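Local coordinates for protein angiotensin-converting enzyme (Anopheles gambiae, PDB 6S1Y) that probably trims short peptides as a zinc-dependent metalloprotease of the angiotensin-converting enzyme family, at residues Y40-L44 and R322-C326; K288-M292 and E351-V355; S329-F333 and H361-Y365; V339-Q343 and E358-I362. One frame throughout, in Å; residues are numbered along the deposited sequence.

Contact 1: residues Y40-L44 and R322-C326. With NAG (2-acetamido-2-deoxy-beta-D-glucopyranose), chain B.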
# COMPACT_ATOMS: atom_id res chain seq x y z
N TYR A 40 0.10 -2.57 -21.52
CA TYR A 40 1.37 -3.13 -21.11
C TYR A 40 1.22 -3.87 -19.78
O TYR A 40 1.64 -5.03 -19.65
CB TYR A 40 2.42 -2.02 -21.03
CG TYR A 40 3.78 -2.50 -20.65
CD1 TYR A 40 4.48 -3.38 -21.48
CD2 TYR A 40 4.39 -2.08 -19.47
CE1 TYR A 40 5.73 -3.83 -21.13
CE2 TYR A 40 5.64 -2.52 -19.13
CZ TYR A 40 6.31 -3.40 -19.96
OH TYR A 40 7.56 -3.85 -19.61
N GLY A 41 0.60 -3.22 -18.79
CA GLY A 41 0.45 -3.86 -17.49
C GLY A 41 -0.20 -5.22 -17.58
O GLY A 41 0.15 -6.14 -16.82
N SER A 42 -1.14 -5.38 -18.52
CA SER A 42 -1.90 -6.61 -18.72
C SER A 42 -1.20 -7.60 -19.62
O SER A 42 -1.62 -8.76 -19.70
CB SER A 42 -3.26 -6.30 -19.35
OG SER A 42 -3.89 -5.26 -18.64
N ASN A 43 -0.14 -7.17 -20.30
CA ASN A 43 0.42 -7.96 -21.40
C ASN A 43 1.81 -7.36 -21.71
O ASN A 43 1.94 -6.49 -22.56
CB ASN A 43 -0.54 -7.91 -22.58
CG ASN A 43 -0.09 -8.75 -23.74
OD1 ASN A 43 0.78 -9.59 -23.60
ND2 ASN A 43 -0.69 -8.52 -24.91
N LEU A 44 2.82 -7.84 -20.98
CA LEU A 44 4.15 -7.24 -21.03
C LEU A 44 4.87 -7.75 -22.27
O LEU A 44 5.54 -8.78 -22.24
CB LEU A 44 4.98 -7.56 -19.80
CG LEU A 44 4.61 -7.07 -18.42
CD1 LEU A 44 5.42 -7.85 -17.42
CD2 LEU A 44 4.86 -5.59 -18.25
N ARG A 322 0.85 -15.63 -20.95
CA ARG A 322 1.39 -14.30 -21.17
C ARG A 322 2.09 -13.78 -19.91
O ARG A 322 1.76 -14.16 -18.78
CB ARG A 322 0.26 -13.34 -21.54
CG ARG A 322 -0.58 -12.95 -20.34
CD ARG A 322 -1.54 -11.83 -20.66
NE ARG A 322 -2.82 -12.35 -21.11
CZ ARG A 322 -3.96 -11.69 -21.02
NH1 ARG A 322 -5.07 -12.24 -21.48
NH2 ARG A 322 -3.98 -10.48 -20.47
N ASP A 323 3.02 -12.86 -20.10
CA ASP A 323 3.63 -12.16 -18.98
C ASP A 323 2.79 -10.95 -18.61
O ASP A 323 2.19 -10.31 -19.48
CB ASP A 323 5.05 -11.73 -19.30
CG ASP A 323 6.03 -12.88 -19.26
OD1 ASP A 323 6.11 -13.57 -18.21
OD2 ASP A 323 6.68 -13.11 -20.29
N LEU A 324 2.75 -10.64 -17.32
CA LEU A 324 1.97 -9.50 -16.87
C LEU A 324 2.42 -9.12 -15.48
O LEU A 324 3.09 -9.89 -14.79
CB LEU A 324 0.47 -9.79 -16.87
CG LEU A 324 -0.02 -10.66 -15.71
CD1 LEU A 324 -1.47 -10.32 -15.42
CD2 LEU A 324 0.18 -12.13 -16.03
N VAL A 325 2.04 -7.90 -15.08
CA VAL A 325 2.17 -7.45 -13.70
C VAL A 325 0.97 -8.00 -12.93
O VAL A 325 -0.17 -7.58 -13.16
CB VAL A 325 2.23 -5.93 -13.61
CG1 VAL A 325 2.09 -5.48 -12.13
CG2 VAL A 325 3.50 -5.40 -14.24
N CYS A 326 1.22 -8.95 -12.04
CA CYS A 326 0.16 -9.48 -11.20
C CYS A 326 -0.05 -8.67 -9.93
O CYS A 326 -1.08 -8.86 -9.27
CB CYS A 326 0.44 -10.94 -10.83
SG CYS A 326 -0.45 -12.15 -11.87
C1 NAG B . -0.39 -9.15 -26.16
C2 NAG B . -1.68 -9.60 -26.84
C3 NAG B . -1.43 -9.98 -28.31
C4 NAG B . -0.71 -8.85 -29.05
C5 NAG B . 0.56 -8.50 -28.28
C6 NAG B . 1.33 -7.34 -28.89
C7 NAG B . -3.45 -10.64 -25.49
C8 NAG B . -3.91 -11.89 -24.82
N2 NAG B . -2.27 -10.72 -26.13
O3 NAG B . -2.68 -10.27 -28.92
O4 NAG B . -0.32 -9.26 -30.35
O5 NAG B . 0.23 -8.11 -26.94
O6 NAG B . 2.63 -7.24 -28.33
O7 NAG B . -4.09 -9.60 -25.46

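Contact 2: residues K288-M292 and E351-V355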
# COMPACT_ATOMS: atom_id res chain seq x y z
N LYS A 288 -17.29 -13.87 -6.84
CA LYS A 288 -18.08 -13.77 -5.61
C LYS A 288 -17.42 -12.80 -4.64
O LYS A 288 -18.10 -12.00 -3.99
CB LYS A 288 -18.24 -15.16 -5.00
CG LYS A 288 -18.97 -15.22 -3.66
CD LYS A 288 -20.42 -14.75 -3.74
CE LYS A 288 -21.21 -15.17 -2.49
NZ LYS A 288 -22.46 -14.35 -2.30
N MET A 289 -16.08 -12.82 -4.55
CA MET A 289 -15.39 -11.96 -3.59
C MET A 289 -15.58 -10.49 -3.92
O MET A 289 -15.85 -9.68 -3.02
CB MET A 289 -13.89 -12.31 -3.53
CG MET A 289 -13.60 -13.65 -2.88
SD MET A 289 -12.00 -14.33 -3.34
CE MET A 289 -10.89 -13.27 -2.40
N PHE A 290 -15.47 -10.13 -5.20
CA PHE A 290 -15.71 -8.74 -5.59
C PHE A 290 -17.18 -8.36 -5.46
O PHE A 290 -17.49 -7.21 -5.11
CB PHE A 290 -15.22 -8.52 -7.02
CG PHE A 290 -13.72 -8.44 -7.14
CD1 PHE A 290 -12.96 -9.58 -7.30
CD2 PHE A 290 -13.07 -7.22 -7.08
CE1 PHE A 290 -11.58 -9.51 -7.40
CE2 PHE A 290 -11.71 -7.14 -7.17
CZ PHE A 290 -10.95 -8.30 -7.34
N GLN A 291 -18.08 -9.30 -5.70
CA GLN A 291 -19.50 -9.03 -5.50
C GLN A 291 -19.78 -8.65 -4.06
O GLN A 291 -20.51 -7.70 -3.79
CB GLN A 291 -20.32 -10.25 -5.91
CG GLN A 291 -20.54 -10.35 -7.42
CD GLN A 291 -21.11 -11.69 -7.86
OE1 GLN A 291 -20.89 -12.73 -7.23
NE2 GLN A 291 -21.85 -11.67 -8.97
N MET A 292 -19.16 -9.34 -3.11
CA MET A 292 -19.37 -8.99 -1.71
C MET A 292 -18.77 -7.64 -1.35
O MET A 292 -19.34 -6.92 -0.52
CB MET A 292 -18.82 -10.08 -0.82
CG MET A 292 -19.72 -11.30 -0.87
SD MET A 292 -19.02 -12.66 0.05
CE MET A 292 -19.21 -12.01 1.71
N GLU A 351 -6.41 -12.32 0.54
CA GLU A 351 -6.82 -11.76 -0.74
C GLU A 351 -8.20 -11.09 -0.65
O GLU A 351 -8.46 -10.10 -1.34
CB GLU A 351 -6.83 -12.86 -1.81
CG GLU A 351 -5.46 -13.39 -2.23
CD GLU A 351 -4.85 -12.63 -3.41
OE1 GLU A 351 -3.66 -12.87 -3.74
OE2 GLU A 351 -5.54 -11.79 -4.01
N PHE A 352 -9.09 -11.61 0.19
CA PHE A 352 -10.37 -10.95 0.42
C PHE A 352 -10.18 -9.51 0.87
O PHE A 352 -10.92 -8.62 0.44
CB PHE A 352 -11.18 -11.73 1.46
CG PHE A 352 -12.66 -11.49 1.41
CD1 PHE A 352 -13.32 -11.22 0.21
CD2 PHE A 352 -13.42 -11.56 2.56
CE1 PHE A 352 -14.71 -11.03 0.17
CE2 PHE A 352 -14.81 -11.36 2.53
CZ PHE A 352 -15.45 -11.10 1.33
N PHE A 353 -9.19 -9.24 1.75
CA PHE A 353 -8.90 -7.87 2.17
C PHE A 353 -8.27 -7.06 1.04
O PHE A 353 -8.54 -5.86 0.91
CB PHE A 353 -7.98 -7.84 3.41
CG PHE A 353 -8.62 -8.42 4.63
CD1 PHE A 353 -9.89 -8.01 5.02
CD2 PHE A 353 -8.00 -9.44 5.34
CE1 PHE A 353 -10.51 -8.58 6.12
CE2 PHE A 353 -8.61 -10.01 6.43
CZ PHE A 353 -9.87 -9.59 6.83
N VAL A 354 -7.39 -7.68 0.25
CA VAL A 354 -6.86 -6.96 -0.91
C VAL A 354 -8.01 -6.52 -1.82
O VAL A 354 -8.04 -5.39 -2.31
CB VAL A 354 -5.84 -7.82 -1.67
CG1 VAL A 354 -5.46 -7.15 -2.98
CG2 VAL A 354 -4.57 -8.05 -0.82
N VAL A 355 -9.00 -7.41 -2.03
CA VAL A 355 -10.16 -7.05 -2.84
C VAL A 355 -10.75 -5.74 -2.36
O VAL A 355 -10.93 -4.79 -3.14
CB VAL A 355 -11.20 -8.19 -2.80
CG1 VAL A 355 -12.54 -7.76 -3.37
CG2 VAL A 355 -10.67 -9.40 -3.60

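Contact 3: residues S329-F333 and H361-Y365. With ZN (zinc ion), chain G; KSN ((2~{S})-2-[[(4~{S})-4-azanyl-5-oxidanyl-5-oxidanylidene-pentanoyl]amino]pentanedioic acid), chain H.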
# COMPACT_ATOMS: atom_id res chain seq x y z
N SER A 329 -3.79 -3.94 -8.68
CA SER A 329 -3.89 -2.50 -8.90
C SER A 329 -5.30 -2.11 -9.30
O SER A 329 -6.11 -2.94 -9.71
CB SER A 329 -2.90 -2.03 -9.97
OG SER A 329 -2.99 -2.83 -11.11
N ALA A 330 -5.58 -0.82 -9.18
CA ALA A 330 -6.89 -0.26 -9.49
C ALA A 330 -6.71 0.99 -10.34
O ALA A 330 -5.96 1.90 -9.96
CB ALA A 330 -7.65 0.05 -8.20
N TRP A 331 -7.42 1.04 -11.48
CA TRP A 331 -7.13 1.97 -12.56
C TRP A 331 -8.30 2.89 -12.86
O TRP A 331 -9.44 2.46 -12.95
CB TRP A 331 -6.78 1.21 -13.84
CG TRP A 331 -5.48 0.49 -13.76
CD1 TRP A 331 -5.19 -0.60 -12.99
CD2 TRP A 331 -4.28 0.80 -14.49
NE1 TRP A 331 -3.88 -0.99 -13.19
CE2 TRP A 331 -3.30 -0.14 -14.10
CE3 TRP A 331 -3.95 1.78 -15.42
CZ2 TRP A 331 -2.01 -0.12 -14.61
CZ3 TRP A 331 -2.65 1.80 -15.93
CH2 TRP A 331 -1.70 0.85 -15.53
N ASP A 332 -7.98 4.17 -13.03
CA ASP A 332 -8.92 5.22 -13.40
C ASP A 332 -8.58 5.68 -14.82
O ASP A 332 -7.46 6.15 -15.07
CB ASP A 332 -8.82 6.40 -12.43
CG ASP A 332 -9.88 7.47 -12.70
OD1 ASP A 332 -10.72 7.27 -13.61
OD2 ASP A 332 -9.87 8.51 -11.98
N PHE A 333 -9.53 5.54 -15.74
CA PHE A 333 -9.28 5.90 -17.13
C PHE A 333 -9.82 7.27 -17.49
O PHE A 333 -9.87 7.62 -18.67
CB PHE A 333 -9.84 4.83 -18.06
CG PHE A 333 -9.09 3.53 -17.99
CD1 PHE A 333 -9.45 2.55 -17.08
CD2 PHE A 333 -8.00 3.31 -18.80
CE1 PHE A 333 -8.75 1.38 -16.99
CE2 PHE A 333 -7.29 2.14 -18.72
CZ PHE A 333 -7.66 1.17 -17.81
N HIS A 361 -10.11 2.03 -3.86
CA HIS A 361 -9.58 2.88 -4.92
C HIS A 361 -10.66 3.14 -5.98
O HIS A 361 -10.92 4.28 -6.36
CB HIS A 361 -8.35 2.21 -5.59
CG HIS A 361 -7.08 2.26 -4.79
ND1 HIS A 361 -6.58 3.42 -4.24
CD2 HIS A 361 -6.17 1.29 -4.51
CE1 HIS A 361 -5.43 3.16 -3.64
NE2 HIS A 361 -5.16 1.87 -3.78
N ILE A 362 -11.32 2.07 -6.46
CA ILE A 362 -12.35 2.21 -7.48
C ILE A 362 -13.44 3.17 -7.00
O ILE A 362 -13.81 4.12 -7.69
CB ILE A 362 -12.95 0.85 -7.85
CG1 ILE A 362 -11.90 -0.06 -8.50
CG2 ILE A 362 -14.14 1.04 -8.80
CD1 ILE A 362 -11.37 0.45 -9.81
N GLN A 363 -13.96 2.94 -5.78
CA GLN A 363 -15.02 3.79 -5.25
C GLN A 363 -14.57 5.24 -5.21
O GLN A 363 -15.35 6.15 -5.48
CB GLN A 363 -15.42 3.32 -3.86
CG GLN A 363 -16.55 4.12 -3.24
CD GLN A 363 -17.87 3.95 -3.98
OE1 GLN A 363 -18.65 4.90 -4.09
NE2 GLN A 363 -18.12 2.74 -4.49
N TYR A 364 -13.32 5.49 -4.84
CA TYR A 364 -12.84 6.86 -4.81
C TYR A 364 -12.89 7.45 -6.22
O TYR A 364 -13.41 8.55 -6.43
CB TYR A 364 -11.43 6.89 -4.23
CG TYR A 364 -10.98 8.13 -3.46
CD1 TYR A 364 -11.64 9.35 -3.58
CD2 TYR A 364 -9.87 8.06 -2.61
CE1 TYR A 364 -11.19 10.48 -2.87
CE2 TYR A 364 -9.43 9.16 -1.90
CZ TYR A 364 -10.08 10.38 -2.02
OH TYR A 364 -9.59 11.45 -1.29
N TYR A 365 -12.39 6.69 -7.21
CA TYR A 365 -12.50 7.11 -8.60
C TYR A 365 -13.94 7.50 -8.93
O TYR A 365 -14.19 8.60 -9.46
CB TYR A 365 -12.04 5.97 -9.53
CG TYR A 365 -10.57 5.51 -9.41
CD1 TYR A 365 -9.58 6.35 -8.90
CD2 TYR A 365 -10.21 4.23 -9.81
CE1 TYR A 365 -8.27 5.92 -8.80
CE2 TYR A 365 -8.89 3.79 -9.72
CZ TYR A 365 -7.93 4.64 -9.22
OH TYR A 365 -6.63 4.18 -9.12
ZN ZN G . -3.65 0.94 -2.86
C10 KSN H . 0.09 0.86 -8.22
C13 KSN H . -2.21 -0.45 -4.39
C17 KSN H . 1.72 -3.96 -0.51
C02 KSN H . 0.36 -3.37 -0.12
C03 KSN H . -0.35 -2.57 -1.22
C04 KSN H . 0.07 -2.83 -2.66
C05 KSN H . -1.06 -3.35 -3.59
C07 KSN H . -1.06 -1.24 -5.08
C08 KSN H . -0.89 -0.90 -6.55
C09 KSN H . -0.40 0.54 -6.79
N01 KSN H . 0.50 -2.49 1.04
N06 KSN H . -1.53 -2.59 -4.76
O11 KSN H . 0.40 -0.10 -8.99
O12 KSN H . 0.19 2.06 -8.63
O14 KSN H . -3.38 -0.92 -4.46
O15 KSN H . -2.00 0.59 -3.74
O16 KSN H . -1.52 -4.43 -3.40
O18 KSN H . 1.73 -5.09 -1.06
O19 KSN H . 2.83 -3.40 -0.30
O HOH W 1 -12.25 9.50 -11.62

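Contact 4: residues V339-Q343 and E358-I362. With ZN (zinc ion), chain G; KSN ((2~{S})-2-[[(4~{S})-4-azanyl-5-oxidanyl-5-oxidanylidene-pentanoyl]amino]pentanedioic acid), chain H.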
# COMPACT_ATOMS: atom_id res chain seq x y z
N VAL A 339 -13.53 2.14 -15.04
CA VAL A 339 -12.69 1.90 -13.87
C VAL A 339 -12.44 0.40 -13.81
O VAL A 339 -13.36 -0.40 -14.07
CB VAL A 339 -13.34 2.43 -12.58
CG1 VAL A 339 -13.42 3.96 -12.60
CG2 VAL A 339 -14.72 1.82 -12.37
N ARG A 340 -11.21 0.01 -13.48
CA ARG A 340 -10.86 -1.40 -13.61
C ARG A 340 -9.86 -1.83 -12.54
O ARG A 340 -8.99 -1.06 -12.13
CB ARG A 340 -10.26 -1.72 -14.98
CG ARG A 340 -10.98 -1.08 -16.14
CD ARG A 340 -10.37 -1.49 -17.47
NE ARG A 340 -10.66 -0.49 -18.50
CZ ARG A 340 -10.17 -0.53 -19.74
NH1 ARG A 340 -9.39 -1.53 -20.11
NH2 ARG A 340 -10.48 0.43 -20.60
N ILE A 341 -9.97 -3.09 -12.15
CA ILE A 341 -9.02 -3.74 -11.27
C ILE A 341 -8.33 -4.84 -12.04
O ILE A 341 -8.96 -5.57 -12.81
CB ILE A 341 -9.72 -4.29 -10.00
CG1 ILE A 341 -10.06 -3.13 -9.07
CG2 ILE A 341 -8.85 -5.36 -9.32
CD1 ILE A 341 -10.91 -3.51 -7.84
N LYS A 342 -7.02 -4.96 -11.83
CA LYS A 342 -6.23 -6.07 -12.34
C LYS A 342 -5.65 -6.75 -11.11
O LYS A 342 -4.79 -6.19 -10.42
CB LYS A 342 -5.15 -5.57 -13.30
CG LYS A 342 -4.24 -6.67 -13.83
CD LYS A 342 -3.48 -6.20 -15.08
CE LYS A 342 -2.69 -4.91 -14.85
NZ LYS A 342 -1.47 -5.12 -14.03
N GLN A 343 -6.13 -7.95 -10.82
CA GLN A 343 -5.74 -8.67 -9.62
C GLN A 343 -5.70 -10.15 -9.93
O GLN A 343 -6.65 -10.71 -10.49
CB GLN A 343 -6.71 -8.40 -8.46
CG GLN A 343 -6.26 -9.02 -7.14
CD GLN A 343 -7.09 -8.56 -5.95
OE1 GLN A 343 -7.74 -7.52 -5.99
NE2 GLN A 343 -7.07 -9.35 -4.88
N GLU A 358 -8.52 -2.61 -3.02
CA GLU A 358 -8.60 -2.16 -4.40
C GLU A 358 -9.97 -1.55 -4.72
O GLU A 358 -10.05 -0.52 -5.40
CB GLU A 358 -8.30 -3.34 -5.33
CG GLU A 358 -6.92 -3.97 -5.14
CD GLU A 358 -5.78 -2.98 -5.34
OE1 GLU A 358 -5.97 -1.97 -6.06
OE2 GLU A 358 -4.68 -3.19 -4.76
N LEU A 359 -11.06 -2.15 -4.22
CA LEU A 359 -12.38 -1.60 -4.49
C LEU A 359 -12.55 -0.24 -3.84
O LEU A 359 -13.40 0.53 -4.27
CB LEU A 359 -13.50 -2.52 -4.00
CG LEU A 359 -13.79 -3.76 -4.84
CD1 LEU A 359 -14.74 -4.73 -4.11
CD2 LEU A 359 -14.38 -3.38 -6.20
N GLY A 360 -11.76 0.04 -2.79
CA GLY A 360 -11.78 1.37 -2.21
C GLY A 360 -11.18 2.40 -3.15
O GLY A 360 -11.67 3.53 -3.21
N HIS A 361 -10.11 2.03 -3.86
CA HIS A 361 -9.58 2.88 -4.92
C HIS A 361 -10.66 3.14 -5.98
O HIS A 361 -10.92 4.28 -6.36
CB HIS A 361 -8.35 2.21 -5.59
CG HIS A 361 -7.08 2.26 -4.79
ND1 HIS A 361 -6.58 3.42 -4.24
CD2 HIS A 361 -6.17 1.29 -4.51
CE1 HIS A 361 -5.43 3.16 -3.64
NE2 HIS A 361 -5.16 1.87 -3.78
N ILE A 362 -11.32 2.07 -6.46
CA ILE A 362 -12.35 2.21 -7.48
C ILE A 362 -13.44 3.17 -7.00
O ILE A 362 -13.81 4.12 -7.69
CB ILE A 362 -12.95 0.85 -7.85
CG1 ILE A 362 -11.90 -0.06 -8.50
CG2 ILE A 362 -14.14 1.04 -8.80
CD1 ILE A 362 -11.37 0.45 -9.81
ZN ZN G . -3.65 0.94 -2.86
C10 KSN H . 0.09 0.86 -8.22
C13 KSN H . -2.21 -0.45 -4.39
C17 KSN H . 1.72 -3.96 -0.51
C02 KSN H . 0.36 -3.37 -0.12
C03 KSN H . -0.35 -2.57 -1.22
C04 KSN H . 0.07 -2.83 -2.66
C05 KSN H . -1.06 -3.35 -3.59
C07 KSN H . -1.06 -1.24 -5.08
C08 KSN H . -0.89 -0.90 -6.55
C09 KSN H . -0.40 0.54 -6.79
N01 KSN H . 0.50 -2.49 1.04
N06 KSN H . -1.53 -2.59 -4.76
O11 KSN H . 0.40 -0.10 -8.99
O12 KSN H . 0.19 2.06 -8.63
O14 KSN H . -3.38 -0.92 -4.46
O15 KSN H . -2.00 0.59 -3.74
O16 KSN H . -1.52 -4.43 -3.40
O18 KSN H . 1.73 -5.09 -1.06
O19 KSN H . 2.83 -3.40 -0.30

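Contact 1: residues Y40-L44 and R322-C326
The carbonyl oxygen of D323 is met by two neighbouring residues at the turn that leaves helix 12-42. L44 N donates a nearly straight hydrogen bond to it (N to O 3.0 Å, 170°), while the CA-H of N43 approaches the same oxygen with CA 3.5 Å away. The carbonyls of G41 and S42 receive donors from the loop in return. V325 N bonds to G41 O at 3.1 Å, and R322 NH2 reaches S42 O at 3.0 Å, an oxygen that sits at the edge of the guanidinium and almost in its plane. A bend in the arginine chain (chi3 91°) turns the group this way. Its NE forms a salt bridge with D320, and the acetamide methyl C8 of the N-acetylglucosamine lies over one face, 3.6 Å from R322 NH1. That sugar is joined covalently to N43 ND2, so R322 packs against the glycan of the residue next to the one whose carbonyl it binds. L44 supplies the apolar part: its CD1 rests 3.8 Å from L324 C, and its CD2 lies over the Y40 ring and 4.2 Å from V325 CG2. Three hydrogen bonds thus tie the helix end to the loop of the C326-C344 disulfide, and because two of them join backbone to backbone, the fit depends mainly on main-chain shape, with R322 adding a charged grip beside the glycan.

Contact 2: residues K288-M292 and E351-V355
F290 presents the face of its ring to V355, whereas F352 turns its edge to M292 CE and to the backbone oxygen of M289. V355 CG1 stands 3.9 Å from the centroid of the F290 ring, 16° off its normal, a CH-pi contact, and CG2 of the same valine lies against the CE1-CZ side of that ring. The F352 ring reaches across in the other direction and meets the M289 side chain at a slant, with F352 CD1 3.9 Å from M289 CG. Its rim also approaches the backbone, F352 CE1 being 3.6 Å from M289 O. M292 comes at about a right angle and sets its CE 3.9 Å from F352 CZ, near the ring plane; its sulfur SD is 5.3 Å from the ring centroid in an oblique Met-aromatic contact. M289 runs between the helices, and a bend at its thioether (chi3 74°) carries CE to within 3.6 Å of F352 N and on toward V355 CG2. The short helical axes pass 9.7 Å apart at a crossing angle of -49°. M279 of helix 276-281 touches both M289 and F352. The interface is built of aromatic rims, methyl groups and thioethers, so dispersion and shape hold helix 286-299 against the start of the helix that further on carries two of the zinc ligands, H357 and H361; the carboxylate of E351 finds its polar partner elsewhere, in Q343.

Contact 3: residues S329-F333 and H361-Y365
Y365 is packed on both ring faces where it meets the strand. D332 CB stands over the centre of its ring, 3.4 Å from the centroid in a CH-pi contact, and H361 O, one helical turn earlier, lies above the opposite face. At the ring's end, Y365 OH donates a short hydrogen bond of 2.5 Å to A330 O, arriving from above that carbonyl plane, while Y365 CE2 comes 3.3 Å from W331 C. A chi1 of -175°, with CG opposite the backbone N, lays D332 antiparallel to the tyrosine, its carboxylate tilted 30° from the ring. A330 packs closely too, its CB 3.5 Å from H361 CB. This is where the two-stranded antiparallel sheet of strands 329-332 and 339-342 lies against the HExxH helix: H361 NE2 binds the zinc ion at 2.0 Å, alongside H357, E385 and a carboxylate of the bound glutamyl dipeptide, and H361 ND1 bonds to H384. A330 CB meets I362 CD1 less closely, at 4.1 Å. Further out, a water donates to both D332 OD2 and Y365 O, bridging strand and helix, while D332 OD1 takes the amide of F334. The indole of W331 turns away from the helix; its NE1 bonds to S329 OG.

Contact 4: residues V339-Q343 and E358-I362
E358 meets the strand with its aliphatic part, its CB touching I341 CD1 at 3.6 Å. Its CG lies 3.7 Å from Q343 OE1, with amide and carboxylate planes steeply inclined at 73°. That amide oxygen is buried without a polar partner, although Q343 NE2 is bonded to E351. A bend at chi2 (-58°) swings the carboxylate of E358 away from the isoleucine and into the active site. There OE2 accepts a weak hydrogen bond from N06 of the bound glutamyl dipeptide at 3.2 Å and lies close to the ligand's zinc-binding carboxylate. E358 is the glutamate of the HExxH sequence, consistent with the general-base role this residue has in related metallopeptidases. L359 adds a methyl contact, its CD2 3.8 Å from I341 CD1. H361 points into the zinc site and leaves the packing to I362, which here spreads both branches over the strand: CG1 presses on I341 CG1 at 3.6 Å and its terminal CD1 lies beside R340 O, while CG2 meets V339 CG2 at 3.7 Å. The strand side of the helix is mainly aliphatic, its active-site side polar. Strand 339-342 runs nearly antiparallel to helix 349-368, 164° between the short axes and 8.8 Å apart; A330 of strand 329-332 flanks E358 and I341, and F290 of helix 286-299 closes over I341 and Q343.

Overall arrangement
Contacts 2, 3 and 4 all use helix 349-368: contact 2 comes first along it (351-355), then contact 4 (358-362) and contact 3 (361-365). Contacts 3 and 4 have centres only 5 Å apart and share H361 and I362; their strands pair in one antiparallel sheet, and both touch the zinc ion and the bound ligand. Contact 2 lies about 11 Å from contact 4 between centres and joins it through Q343 and F290. Contact 1, about 16 Å from contact 4, closes first along the chain; K342 links the two by bonding to V325 O. Together they connect the glycan-bearing end of helix 12-42, through loop and sheet, to the zinc-binding helix and helix 286-299 packed against it.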